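Local atomic coordinates of dihydropteroate synthase (Burkholderia cenocepacia, PDB entry 2Y5S), a protein that probably catalyses the condensation of para-aminobenzoate with 6-hydroxymethyl-7,8-dihydropterin diphosphate to give 7,8-dihydropteroate, the precursor of folates. Residues C144-L149 with C191-F196. Numbering follows the deposited sequence.
Sequences CAMHML and CVDPGF. With 78H (7,8-dihydropteroate), chain P; EDO (1,2-ethanediol), chain V.
Met146 and Asp193 pair across two neighbouring parallel strands, 142-146 and 190-193, and both send their side chains to the face of the sheet that binds 7,8-dihydropteroate. Hydrogen bonds from Ala145 N to Cys191 O, Asp193 N to Ala145 O and His147 N to Asp193 O join the backbones. Asp193 CB lies 3.5 Å from Cys144 SG, whose small thiol fits beside it. Asp193 CG is anti to the backbone N (chi1 179°) and packs against Met146 CG at 3.6 Å. Asp193 OD1 accepts from Gly195 N, 2.8 Å away and above the carboxylate plane, closing an Asx turn that steadies the group. Asp193 OD2 alone takes the pterin, accepting from N3 in an unusually short bond of doubtful exact length and from N2 in a weak one (2.8 Å); aspartate suits the place because its second oxygen serves the turn. Met146, flexible and apolar, brings SD to 3.6 Å from pterin N3. Gly195, whose positive phi glycine takes readily, sets CA 3.3 Å from His147 O in a CA-H...O contact. This buried pair lies at the C-terminal strand ends, where TIM barrels keep their active site; strand 120-123 flanks 142-146, and helix 165-182 covers Val192 and Pro194.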
ATOM      1  N   CYS B 144      -3.795  19.441  16.542  1.00 19.38           N
ATOM      2  CA  CYS B 144      -2.727  19.004  15.652  1.00 18.99           C
ATOM      3  C   CYS B 144      -1.922  20.215  15.199  1.00 18.34           C
ATOM      4  O   CYS B 144      -2.429  21.083  14.484  1.00 18.03           O
ATOM      5  CB  CYS B 144      -3.255  18.280  14.438  1.00 18.62           C
ATOM      6  SG  CYS B 144      -1.927  17.749  13.305  1.00 20.90           S
ATOM      7  N   ALA B 145      -0.678  20.258  15.645  1.00 17.51           N
ATOM      8  CA  ALA B 145       0.284  21.291  15.249  1.00 17.43           C
ATOM      9  C   ALA B 145       1.051  20.759  14.053  1.00 16.95           C
ATOM     10  O   ALA B 145       1.788  19.775  14.171  1.00 17.07           O
ATOM     11  CB  ALA B 145       1.242  21.575  16.414  1.00 17.91           C
ATOM     12  N   MET B 146       0.858  21.378  12.896  1.00 17.09           N
ATOM     13  CA  MET B 146       1.565  20.987  11.684  1.00 16.92           C
ATOM     14  C   MET B 146       2.778  21.867  11.467  1.00 18.50           C
ATOM     15  O   MET B 146       2.801  23.026  11.914  1.00 18.67           O
ATOM     16  CB  MET B 146       0.638  21.119  10.477  1.00 16.76           C
ATOM     17  CG  MET B 146       1.083  20.351   9.239  1.00 15.52           C
ATOM     18  SD  MET B 146       0.132  20.801   7.780  1.00 15.97           S
ATOM     19  CE  MET B 146       1.005  22.310   7.298  1.00 15.40           C
ATOM     20  N   HIS B 147       3.767  21.325  10.755  1.00 18.54           N
ATOM     21  CA  HIS B 147       4.901  22.103  10.276  1.00 19.90           C
ATOM     22  C   HIS B 147       4.652  22.653   8.869  1.00 20.42           C
ATOM     23  O   HIS B 147       4.357  21.906   7.933  1.00 18.42           O
ATOM     24  CB  HIS B 147       6.181  21.249  10.251  1.00 19.94           C
ATOM     25  CG  HIS B 147       7.362  21.962   9.669  1.00 21.57           C
ATOM     26  ND1 HIS B 147       7.609  22.017   8.310  1.00 21.47           N
ATOM     27  CD2 HIS B 147       8.358  22.661  10.262  1.00 22.86           C
ATOM     28  CE1 HIS B 147       8.695  22.732   8.096  1.00 23.07           C
ATOM     29  NE2 HIS B 147       9.178  23.124   9.262  1.00 23.97           N
ATOM     30  N   MET B 148       4.795  23.966   8.739  1.00 21.77           N
ATOM     31  CA  MET B 148       4.793  24.620   7.449  1.00 24.04           C
ATOM     32  C   MET B 148       5.908  25.638   7.506  1.00 25.72           C
ATOM     33  O   MET B 148       6.075  26.336   8.516  1.00 26.43           O
ATOM     34  CB  MET B 148       3.434  25.276   7.152  1.00 24.23           C
ATOM     35  CG  MET B 148       3.428  26.219   5.948  1.00 27.96           C
ATOM     36  SD  MET B 148       1.819  26.933   5.526  1.00 33.15           S
ATOM     37  CE  MET B 148       1.226  27.281   7.160  1.00 27.35           C
ATOM     38  N   LEU B 149       6.701  25.712   6.447  1.00 27.02           N
ATOM     39  CA  LEU B 149       7.737  26.732   6.379  1.00 29.15           C
ATOM     40  C   LEU B 149       7.073  28.015   5.876  1.00 30.05           C
ATOM     41  O   LEU B 149       6.478  28.026   4.807  1.00 30.21           O
ATOM     42  CB  LEU B 149       8.875  26.288   5.449  1.00 30.31           C
ATOM     43  CG  LEU B 149      10.293  26.733   5.798  1.00 33.68           C
ATOM     44  CD1 LEU B 149      10.670  26.267   7.208  1.00 36.94           C
ATOM     45  CD2 LEU B 149      11.265  26.184   4.776  1.00 33.85           C
ATOM     46  N   CYS B 191      -1.190  16.322  19.077  1.00 19.02           N
ATOM     47  CA  CYS B 191      -0.528  15.504  18.077  1.00 18.78           C
ATOM     48  C   CYS B 191       0.209  16.424  17.132  1.00 17.98           C
ATOM     49  O   CYS B 191       0.010  17.642  17.166  1.00 18.47           O
ATOM     50  CB  CYS B 191      -1.506  14.618  17.323  1.00 18.59           C
ATOM     51  SG  CYS B 191      -2.747  15.435  16.337  1.00 22.02           S
ATOM     52  N   VAL B 192       1.110  15.852  16.341  1.00 17.56           N
ATOM     53  CA  VAL B 192       1.938  16.636  15.431  1.00 17.36           C
ATOM     54  C   VAL B 192       1.880  16.070  14.016  1.00 17.02           C
ATOM     55  O   VAL B 192       1.564  14.884  13.800  1.00 16.99           O
ATOM     56  CB  VAL B 192       3.396  16.649  15.888  1.00 18.43           C
ATOM     57  CG1 VAL B 192       3.516  17.226  17.308  1.00 18.89           C
ATOM     58  CG2 VAL B 192       4.002  15.230  15.800  1.00 18.88           C
ATOM     59  N   ASP B 193       2.246  16.909  13.059  1.00 16.78           N
ATOM     60  CA  ASP B 193       2.161  16.571  11.649  1.00 16.13           C
ATOM     61  C   ASP B 193       3.308  17.273  10.907  1.00 16.49           C
ATOM     62  O   ASP B 193       3.459  18.497  11.010  1.00 16.36           O
ATOM     63  CB  ASP B 193       0.803  17.056  11.157  1.00 16.21           C
ATOM     64  CG  ASP B 193       0.551  16.796   9.696  1.00 16.28           C
ATOM     65  OD1 ASP B 193       1.485  16.545   8.919  1.00 17.96           O
ATOM     66  OD2 ASP B 193      -0.637  16.917   9.315  1.00 18.39           O
ATOM     67  N   PRO B 194       4.111  16.509  10.145  1.00 15.78           N
ATOM     68  CA  PRO B 194       5.278  17.092   9.460  1.00 16.21           C
ATOM     69  C   PRO B 194       4.951  17.980   8.267  1.00 16.18           C
ATOM     70  O   PRO B 194       5.860  18.628   7.705  1.00 16.77           O
ATOM     71  CB  PRO B 194       6.054  15.857   8.991  1.00 16.29           C
ATOM     72  CG  PRO B 194       4.979  14.817   8.818  1.00 14.78           C
ATOM     73  CD  PRO B 194       4.074  15.043   9.991  1.00 15.32           C
ATOM     74  N   GLY B 195       3.680  17.999   7.859  1.00 15.79           N
ATOM     75  CA  GLY B 195       3.212  18.966   6.881  1.00 15.93           C
ATOM     76  C   GLY B 195       3.698  18.684   5.487  1.00 15.86           C
ATOM     77  O   GLY B 195       4.320  19.529   4.825  1.00 16.93           O
ATOM     78  N   PHE B 196       3.367  17.501   5.007  1.00 15.67           N
ATOM     79  CA  PHE B 196       3.747  17.121   3.674  1.00 15.80           C
ATOM     80  C   PHE B 196       3.217  18.131   2.646  1.00 16.74           C
ATOM     81  O   PHE B 196       2.042  18.468   2.666  1.00 16.14           O
ATOM     82  CB  PHE B 196       3.212  15.720   3.358  1.00 15.46           C
ATOM     83  CG  PHE B 196       3.897  14.647   4.110  1.00 14.66           C
ATOM     84  CD1 PHE B 196       5.195  14.310   3.807  1.00 16.72           C
ATOM     85  CD2 PHE B 196       3.251  13.976   5.157  1.00 15.77           C
ATOM     86  CE1 PHE B 196       5.858  13.329   4.526  1.00 15.87           C
ATOM     87  CE2 PHE B 196       3.903  12.989   5.868  1.00 15.77           C
ATOM     88  CZ  PHE B 196       5.214  12.672   5.553  1.00 15.44           C
TER
HETATM   89  O4  78H P1293      -1.168  17.466   5.442  1.00 34.32           O
HETATM   90  C4  78H P1293      -2.001  18.068   6.122  1.00 33.75           C
HETATM   91  C5  78H P1293      -2.933  18.956   5.545  1.00 33.81           C
HETATM   92  N3  78H P1293      -2.019  17.888   7.514  1.00 33.09           N
HETATM   93  C9  78H P1293      -3.836  19.618   6.409  1.00 32.47           C
HETATM   94  N5  78H P1293      -2.996  19.133   4.200  1.00 30.96           N
HETATM   95  C2  78H P1293      -2.944  18.609   8.329  1.00 32.73           C
HETATM   96  N8  78H P1293      -4.781  20.500   5.902  1.00 31.24           N
HETATM   97  N1  78H P1293      -3.827  19.434   7.745  1.00 31.27           N
HETATM   98  C6  78H P1293      -3.862  20.012   3.659  1.00 33.66           C
HETATM   99  N2  78H P1293      -2.935  18.469   9.664  1.00 27.86           N
HETATM  100  C7  78H P1293      -4.745  20.937   4.501  1.00 31.82           C
HETATM  101  C10 78H P1293      -3.975  20.148   2.167  1.00 34.51           C
HETATM  102  N11 78H P1293      -2.947  21.063   1.659  1.00 36.12           N
HETATM  103  C15 78H P1293      -2.202  20.681   0.630  1.00 35.01           C
HETATM  104  C16 78H P1293      -0.815  20.786   0.678  1.00 33.81           C
HETATM  105  C17 78H P1293      -2.840  20.145  -0.489  1.00 34.81           C
HETATM  106  C18 78H P1293      -0.061  20.372  -0.406  1.00 33.62           C
HETATM  107  C19 78H P1293      -2.082  19.730  -1.576  1.00 34.77           C
HETATM  108  C20 78H P1293      -0.694  19.848  -1.534  1.00 34.01           C
HETATM  109  C21 78H P1293       0.145  19.360  -2.719  1.00 32.75           C
HETATM  110  O22 78H P1293       1.352  19.222  -2.507  1.00 32.52           O
HETATM  111  O23 78H P1293      -0.424  19.002  -3.773  1.00 34.41           O
HETATM  112  C1  EDO V1299       9.687  27.979  11.049  1.00 40.46           C
HETATM  113  O1  EDO V1299      10.899  27.404  10.558  1.00 42.64           O
HETATM  114  C2  EDO V1299       8.552  27.482  10.168  1.00 38.63           C
HETATM  115  O2  EDO V1299       7.972  28.588   9.477  1.00 35.50           O